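Local coordinates for protein Ser-thr phosphatase MSPP (Mycobacterium smegmatis, PDB 2JFT) that probably removes phosphate from phosphoserine and phosphothreonine of proteins, as a metal-dependent phosphatase of the PP2C (PPM) family, at residues 20-25 and 223-228; 146-151 and 187-192. All coordinates share one frame; numbering follows the deposited sequence.

Contact 1. Residues 20-25 and 223-228; sequences NNQDAC and SDNTTV. With MN (manganese (II) ion), chain C.
The side-chain amide of Asn-225 is laid against the backbone of Asn-20 to Gln-22 and bonds to it with both ends. ND2 donates a hydrogen bond to Asn-20 O at 3.0 Å, while OD1 accepts one from Gln-22 N at 2.9 Å, the donor standing well above the carbonyl plane, 53° out of it. Asparagine suits this place because one short, flat group offers a donor and an acceptor together; ND2 is also hydrogen-bonded to Gln-14 O, and bonds at both ends of the amide fix its rotation. Asn-21 shapes the loop that receives it: with CG swung anti to the backbone N (chi1 -170°), its OD1 accepts from Asp-23 N, an Asx turn, and rests 3.4 Å from Asn-225 CG.

The tightly packed part lies beyond, where the strands begin. The side chains of Asp-23 and Thr-227 come from facing strands and pass side by side, and Thr-227 OG1 donates to the anti lone pair of Asp-23 OD2 at 2.7 Å. Ser-185 OG is hydrogen-bonded to the same oxygen, so this buried oxygen has two hydroxyl partners. Threonine suits the place by having one polar and one apolar branch: its methyl packs on Cys-25, Thr-227 CG2 lying 3.7 Å from Cys-25 CB.

On the metal side the packing gives way to water. Asp-23 OD1 accepts from two waters, one shared with Asn-225 O, the other with Asn-225 OD1. The first of these is also a manganese ligand, which makes Asp-23 a second-shell residue. Asp-224 OD2 binds the metal directly at 2.1 Å, alongside Asp-36 and Asp-186. The short segments 23-25 and 226-228, from different sheets, run nearly parallel (12°), their axes 7.3 Å apart, and thus face each other across the beta-sandwich of the PP2C fold beside its metal centre.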
# COMPACT_ATOMS: atom_id res chain seq x y z
N ASN A 20 -13.60 -6.90 -11.08
CA ASN A 20 -13.09 -7.61 -9.92
C ASN A 20 -12.46 -6.59 -8.98
O ASN A 20 -11.96 -5.56 -9.40
CB ASN A 20 -12.04 -8.67 -10.28
CG ASN A 20 -12.64 -9.85 -10.96
OD1 ASN A 20 -12.66 -9.91 -12.17
ND2 ASN A 20 -13.07 -10.83 -10.18
N ASN A 21 -12.46 -6.94 -7.68
CA ASN A 21 -11.64 -6.25 -6.72
C ASN A 21 -10.33 -7.05 -6.62
O ASN A 21 -10.26 -8.10 -6.00
CB ASN A 21 -12.30 -6.14 -5.35
CG ASN A 21 -11.48 -5.20 -4.47
OD1 ASN A 21 -10.37 -4.78 -4.81
ND2 ASN A 21 -12.04 -4.82 -3.32
N GLN A 22 -9.28 -6.53 -7.28
CA GLN A 22 -7.98 -7.19 -7.27
C GLN A 22 -7.06 -6.58 -6.25
O GLN A 22 -5.87 -6.97 -6.17
CB GLN A 22 -7.33 -7.14 -8.66
CG GLN A 22 -8.22 -7.77 -9.71
CD GLN A 22 -7.50 -7.93 -11.04
OE1 GLN A 22 -6.74 -7.06 -11.46
NE2 GLN A 22 -7.74 -9.02 -11.72
N ASP A 23 -7.54 -5.69 -5.39
CA ASP A 23 -6.78 -5.25 -4.22
C ASP A 23 -6.99 -6.23 -3.04
O ASP A 23 -7.97 -6.98 -3.03
CB ASP A 23 -7.24 -3.88 -3.75
CG ASP A 23 -6.95 -2.65 -4.56
OD1 ASP A 23 -6.25 -2.72 -5.58
OD2 ASP A 23 -7.42 -1.56 -4.10
N ALA A 24 -6.06 -6.18 -2.11
CA ALA A 24 -6.17 -6.96 -0.87
C ALA A 24 -5.49 -6.12 0.23
O ALA A 24 -4.64 -5.27 -0.04
CB ALA A 24 -5.51 -8.31 -0.98
N CYS A 25 -5.88 -6.35 1.49
CA CYS A 25 -5.24 -5.68 2.60
C CYS A 25 -5.10 -6.64 3.82
O CYS A 25 -5.75 -7.68 3.84
CB CYS A 25 -5.93 -4.41 3.01
SG CYS A 25 -7.62 -4.58 3.56
N SER A 223 -13.09 4.72 -10.69
CA SER A 223 -12.52 4.08 -11.86
C SER A 223 -11.65 2.87 -11.53
O SER A 223 -11.44 2.02 -12.42
CB SER A 223 -11.70 5.05 -12.70
OG SER A 223 -10.60 5.56 -11.96
N ASP A 224 -11.16 2.76 -10.33
CA ASP A 224 -10.33 1.66 -9.88
C ASP A 224 -10.88 1.15 -8.54
O ASP A 224 -11.70 1.77 -7.88
CB ASP A 224 -8.85 2.05 -9.74
CG ASP A 224 -7.80 0.96 -9.66
OD1 ASP A 224 -8.19 -0.21 -9.77
OD2 ASP A 224 -6.61 1.33 -9.48
N ASN A 225 -10.39 0.00 -8.15
CA ASN A 225 -10.49 -0.48 -6.77
C ASN A 225 -9.76 0.46 -5.85
O ASN A 225 -8.69 0.95 -6.23
CB ASN A 225 -9.86 -1.87 -6.68
CG ASN A 225 -10.27 -2.91 -7.68
OD1 ASN A 225 -9.44 -3.74 -8.12
ND2 ASN A 225 -11.51 -2.94 -8.11
N THR A 226 -10.32 0.69 -4.67
CA THR A 226 -9.67 1.54 -3.68
C THR A 226 -9.61 0.77 -2.35
O THR A 226 -10.63 0.31 -1.86
CB THR A 226 -10.42 2.88 -3.48
OG1 THR A 226 -10.36 3.62 -4.70
CG2 THR A 226 -9.74 3.74 -2.40
N THR A 227 -8.42 0.71 -1.77
CA THR A 227 -8.18 0.01 -0.50
C THR A 227 -7.32 0.90 0.36
O THR A 227 -6.31 1.43 -0.11
CB THR A 227 -7.53 -1.32 -0.80
OG1 THR A 227 -8.39 -2.08 -1.65
CG2 THR A 227 -7.28 -2.13 0.46
N VAL A 228 -7.71 1.02 1.63
CA VAL A 228 -7.03 1.89 2.58
C VAL A 228 -6.87 1.18 3.94
O VAL A 228 -7.76 0.43 4.39
CB VAL A 228 -7.80 3.20 2.75
CG1 VAL A 228 -7.73 4.03 1.48
CG2 VAL A 228 -9.26 3.01 3.12
MN MN C . -4.99 0.14 -8.71
O HOH W 1 -6.30 -0.31 -7.02
O HOH W 2 -6.68 -3.87 -8.02
O HOH W 3 -5.99 -1.63 -9.88
O HOH W 4 -3.76 0.31 -10.47

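Contact 2. Residues 146-151 and 187-192; sequences EARWHP and GLFAAA
The guanidinium of Arg-148 is sandwiched: Trp-149 CZ2 lies over the centre of one face, 3.6 Å above it, and Phe-189 CD1 covers the opposite face nearer the rim. The phenyl plane stands 84° from the guanidinium, presenting its edge to NE. Backbone carbonyls meet the guanidinium at its edge. NE and NH2 grip Phe-189 O side-on; the NE bond is 2.9 Å long, whereas NH2 comes to that oxygen from above the carbonyl plane, 61° out of it. NH2 also meets Ala-192 O at 2.8 Å, in the carbonyl plane and on a lone pair. In this PP2C-family domain the acceptors belong to the loop joining strand 180-184 to helix 194-201, close behind the metal ligand Asp-186, and the arginine comes from the region of helix 144-148. Its chain is extended from CG to NE, and chi1 of -156° turns it away from its own backbone N, which carries the charged group across to a loop whose alanines bring little bulk. Trp-149, wide enough to cover the guanidinium, also reaches the loop with its outer rim, CZ3 lying 3.8 Å from Ala-190 O. Phe-189 also meets the ring of Tyr-116 and touches Ile-197 of helix 194-201.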
# COMPACT_ATOMS: atom_id res chain seq x y z
N GLU A 146 2.03 16.31 -10.51
CA GLU A 146 2.10 16.06 -11.97
C GLU A 146 2.07 14.59 -12.27
O GLU A 146 1.51 14.13 -13.27
CB GLU A 146 3.41 16.66 -12.50
CG GLU A 146 3.44 18.17 -12.56
CD GLU A 146 4.74 18.88 -12.61
OE1 GLU A 146 5.89 18.40 -12.43
OE2 GLU A 146 4.70 20.13 -12.77
N ALA A 147 2.68 13.74 -11.44
CA ALA A 147 2.71 12.32 -11.65
C ALA A 147 1.30 11.73 -11.64
O ALA A 147 1.02 10.72 -12.30
CB ALA A 147 3.56 11.60 -10.62
N ARG A 148 0.46 12.37 -10.87
CA ARG A 148 -0.91 11.91 -10.79
C ARG A 148 -1.66 11.92 -12.11
O ARG A 148 -2.62 11.14 -12.32
CB ARG A 148 -1.51 12.89 -9.74
CG ARG A 148 -2.64 12.37 -9.06
CD ARG A 148 -3.22 13.25 -7.95
NE ARG A 148 -4.59 12.80 -7.88
CZ ARG A 148 -5.67 13.44 -7.40
NH1 ARG A 148 -5.48 14.62 -6.88
NH2 ARG A 148 -6.83 12.80 -7.50
N TRP A 149 -1.28 12.80 -13.04
CA TRP A 149 -1.98 12.97 -14.30
C TRP A 149 -1.10 12.59 -15.48
O TRP A 149 -1.46 12.79 -16.66
CB TRP A 149 -2.53 14.41 -14.53
CG TRP A 149 -3.14 14.90 -13.23
CD1 TRP A 149 -2.68 15.82 -12.35
CD2 TRP A 149 -4.40 14.40 -12.70
NE1 TRP A 149 -3.57 15.94 -11.29
CE2 TRP A 149 -4.63 15.07 -11.48
CE3 TRP A 149 -5.30 13.45 -13.16
CZ2 TRP A 149 -5.78 14.82 -10.70
CZ3 TRP A 149 -6.42 13.21 -12.39
CH2 TRP A 149 -6.65 13.88 -11.19
N HIS A 150 0.04 11.99 -15.20
CA HIS A 150 0.97 11.58 -16.25
C HIS A 150 0.37 10.44 -17.05
O HIS A 150 -0.15 9.48 -16.46
CB HIS A 150 2.30 11.21 -15.61
CG HIS A 150 3.42 11.06 -16.57
ND1 HIS A 150 3.48 9.99 -17.39
CD2 HIS A 150 4.49 11.80 -16.89
CE1 HIS A 150 4.50 10.03 -18.21
NE2 HIS A 150 5.15 11.14 -17.89
N PRO A 151 0.45 10.47 -18.38
CA PRO A 151 -0.22 9.44 -19.16
C PRO A 151 0.37 8.06 -19.11
O PRO A 151 -0.25 7.08 -19.58
CB PRO A 151 -0.10 10.04 -20.57
CG PRO A 151 1.12 10.90 -20.55
CD PRO A 151 1.05 11.53 -19.20
N GLY A 187 -6.03 3.53 -6.30
CA GLY A 187 -7.41 3.94 -6.60
C GLY A 187 -7.85 5.21 -5.87
O GLY A 187 -8.68 5.97 -6.38
N LEU A 188 -7.28 5.45 -4.69
CA LEU A 188 -7.70 6.59 -3.89
C LEU A 188 -7.46 7.90 -4.62
O LEU A 188 -8.30 8.80 -4.60
CB LEU A 188 -6.94 6.59 -2.56
CG LEU A 188 -7.23 7.80 -1.65
CD1 LEU A 188 -8.72 7.89 -1.31
CD2 LEU A 188 -6.36 7.66 -0.41
N PHE A 189 -6.32 8.04 -5.29
CA PHE A 189 -5.92 9.28 -5.94
C PHE A 189 -6.18 9.27 -7.45
O PHE A 189 -5.68 10.08 -8.22
CB PHE A 189 -4.46 9.63 -5.67
CG PHE A 189 -4.23 10.42 -4.36
CD1 PHE A 189 -4.07 11.78 -4.38
CD2 PHE A 189 -4.17 9.77 -3.15
CE1 PHE A 189 -3.85 12.56 -3.22
CE2 PHE A 189 -3.98 10.49 -1.99
CZ PHE A 189 -3.82 11.85 -2.03
N ALA A 190 -7.05 8.33 -7.92
CA ALA A 190 -7.35 8.28 -9.37
C ALA A 190 -7.98 9.56 -9.89
O ALA A 190 -7.78 9.89 -11.05
CB ALA A 190 -8.26 7.12 -9.67
N ALA A 191 -8.81 10.24 -9.09
CA ALA A 191 -9.64 11.33 -9.60
C ALA A 191 -10.04 12.39 -8.59
O ALA A 191 -10.26 13.53 -8.98
CB ALA A 191 -10.90 10.76 -10.23
N ALA A 192 -10.22 12.06 -7.32
CA ALA A 192 -10.84 12.99 -6.40
C ALA A 192 -10.01 14.21 -6.05
O ALA A 192 -8.80 14.18 -6.15
CB ALA A 192 -11.16 12.25 -5.10
O HOH W 5 -4.76 9.99 -11.47

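From the N terminus, strand 5-13 leads into the loop and strand start of 20-25, the first half of contact 1. Its partner arrives only at 223-228, almost 200 residues later, so contact 1 closes a loop holding most of the domain and joins an outermost strand of one sheet to strand 226-233 of the other. Contact 2 is nested within that loop: it closes a smaller one of 35 residues, from segment 146-151 to the loop after strand 180-184. The two touch where Thr-226 OG1 packs on Gly-187 and Ser-223 OG on Ala-190, which links the sandwich and metal centre to the peripheral helix.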